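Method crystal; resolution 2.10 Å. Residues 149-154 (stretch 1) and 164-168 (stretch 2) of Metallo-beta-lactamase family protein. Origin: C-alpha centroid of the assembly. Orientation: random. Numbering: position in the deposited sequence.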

# COMPACT_ATOMS: atom_id res chain seq x y z
N PRO A 149 -7.39 13.82 -7.68
CA PRO A 149 -7.25 12.49 -8.26
C PRO A 149 -6.17 12.38 -9.33
O PRO A 149 -6.17 13.14 -10.31
CB PRO A 149 -8.63 12.20 -8.85
CG PRO A 149 -9.22 13.55 -9.13
CD PRO A 149 -8.65 14.48 -8.09
N LEU A 150 -5.24 11.44 -9.13
CA LEU A 150 -4.23 11.11 -10.13
C LEU A 150 -4.75 10.06 -11.09
O LEU A 150 -5.62 9.26 -10.75
CB LEU A 150 -2.94 10.63 -9.46
CG LEU A 150 -2.18 11.62 -8.57
CD1 LEU A 150 -1.08 10.91 -7.79
CD2 LEU A 150 -1.61 12.77 -9.39
N ARG A 151 -4.19 10.05 -12.29
CA ARG A 151 -4.59 9.13 -13.35
C ARG A 151 -3.37 8.35 -13.82
O ARG A 151 -2.26 8.88 -13.83
CB ARG A 151 -5.18 9.94 -14.51
CG ARG A 151 -6.29 9.24 -15.25
CD ARG A 151 -7.03 10.21 -16.17
NE ARG A 151 -7.93 11.11 -15.45
CZ ARG A 151 -9.02 11.66 -15.98
NH1 ARG A 151 -9.37 11.39 -17.23
NH2 ARG A 151 -9.78 12.46 -15.25
N ASP A 152 -3.56 7.10 -14.22
CA ASP A 152 -2.47 6.29 -14.75
C ASP A 152 -1.86 6.96 -15.98
O ASP A 152 -2.58 7.46 -16.84
CB ASP A 152 -2.96 4.87 -15.11
CG ASP A 152 -1.81 3.92 -15.44
OD1 ASP A 152 -0.78 3.94 -14.74
OD2 ASP A 152 -1.95 3.14 -16.41
N GLY A 153 -0.53 6.99 -16.03
CA GLY A 153 0.19 7.54 -17.19
C GLY A 153 0.32 9.05 -17.23
O GLY A 153 0.92 9.60 -18.15
N GLU A 154 -0.25 9.74 -16.24
CA GLU A 154 -0.12 11.19 -16.19
C GLU A 154 1.29 11.60 -15.76
O GLU A 154 2.00 10.84 -15.10
CB GLU A 154 -1.21 11.85 -15.34
CG GLU A 154 -0.93 11.97 -13.85
CD GLU A 154 -1.81 13.03 -13.20
OE1 GLU A 154 -2.80 12.66 -12.54
OE2 GLU A 154 -1.54 14.24 -13.38
N ARG A 164 6.29 10.03 -13.59
CA ARG A 164 5.21 9.34 -14.27
C ARG A 164 4.39 8.55 -13.26
O ARG A 164 4.94 7.75 -12.50
CB ARG A 164 5.76 8.40 -15.35
CG ARG A 164 4.69 7.69 -16.19
CD ARG A 164 4.04 8.64 -17.20
NE ARG A 164 5.01 9.11 -18.19
CZ ARG A 164 4.77 10.04 -19.11
NH1 ARG A 164 3.58 10.63 -19.19
NH2 ARG A 164 5.73 10.39 -19.96
N VAL A 165 3.08 8.79 -13.25
CA VAL A 165 2.17 8.06 -12.37
C VAL A 165 1.86 6.67 -12.94
O VAL A 165 1.34 6.54 -14.05
CB VAL A 165 0.86 8.85 -12.11
CG1 VAL A 165 -0.08 8.08 -11.16
CG2 VAL A 165 1.18 10.22 -11.53
N LEU A 166 2.22 5.64 -12.17
CA LEU A 166 1.95 4.26 -12.57
C LEU A 166 0.96 3.62 -11.63
O LEU A 166 1.30 3.29 -10.49
CB LEU A 166 3.24 3.44 -12.60
CG LEU A 166 4.48 3.96 -13.32
CD1 LEU A 166 5.62 2.99 -13.08
CD2 LEU A 166 4.24 4.16 -14.82
N TRP A 167 -0.28 3.47 -12.10
CA TRP A 167 -1.31 2.78 -11.35
C TRP A 167 -0.92 1.32 -11.22
O TRP A 167 -0.75 0.61 -12.22
CB TRP A 167 -2.67 2.93 -12.04
CG TRP A 167 -3.83 2.26 -11.33
CD1 TRP A 167 -4.05 2.20 -9.99
CD2 TRP A 167 -4.93 1.59 -11.95
NE1 TRP A 167 -5.22 1.53 -9.73
CE2 TRP A 167 -5.78 1.14 -10.92
CE3 TRP A 167 -5.28 1.32 -13.28
CZ2 TRP A 167 -6.96 0.43 -11.17
CZ3 TRP A 167 -6.46 0.61 -13.54
CH2 TRP A 167 -7.28 0.17 -12.48
N THR A 168 -0.74 0.89 -9.98
CA THR A 168 -0.29 -0.46 -9.66
C THR A 168 -1.19 -1.08 -8.59
O THR A 168 -0.78 -1.23 -7.43
CB THR A 168 1.19 -0.46 -9.20
OG1 THR A 168 1.46 0.72 -8.44
CG2 THR A 168 2.13 -0.51 -10.41

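An aspartate side chain, not a backbone carbonyl, accepts the Trp167 amide: Asp152 OD1 bonds Trp167 N at 2.7 Å, with an N-H...O angle of 161°. The general principle is that a chain leaving a strand to make a turn can still bond an amide of a neighbouring strand when a side-chain acceptor reaches it. The CA-to-CB bond of Asp152 points sideways, and its t rotamer brings the carboxylate to the Trp167 amide. Asp152 OD1 also lies 3.4 Å from Val165 O; both are acceptors, so this is no hydrogen bond.

Residues 149-150 and 164-167 are strand, and the register runs in opposite order: Asp152 CA is 5.0 Å from Trp167 CA, and Gly153 CA 5.2 Å from Val165 CA. Arg151 to Glu154 form a type II turn, closed by a hydrogen bond from Glu154 N to Arg151 O (3.3 Å) and buttressed by one from Arg151 N to Glu154 OE1 (3.0 Å). Gly153 occupies the position with positive phi, a conformation that favours glycine. Two further hydrogen bonds are purely backbone to backbone. Gly153 N donates to Val165 O at 2.8 Å, while Val165 N donates to Glu154 O at 3.0 Å in a nearly linear bond of 179°. Val165 thus engages the turn through both its amide and its carbonyl.

Arg164 adds a charged donor to this backbone pairing. Although its CA-to-CB bond points sideways, its side chain ends nearer the turn, and Arg164 NH1 donates to Gly153 O at 3.0 Å. That oxygen lies at the edge of the guanidinium, near its plane, where the N-H bonds point.

Val165 also supplies the main apolar contact. Its CA-to-CB bond points toward the first stretch; Val165 CG1 lies 4.2 Å from Leu150 CB, while Val165 CG2 lies 3.6 Å from Glu154 CG, an aliphatic carbon of an otherwise acidic side chain.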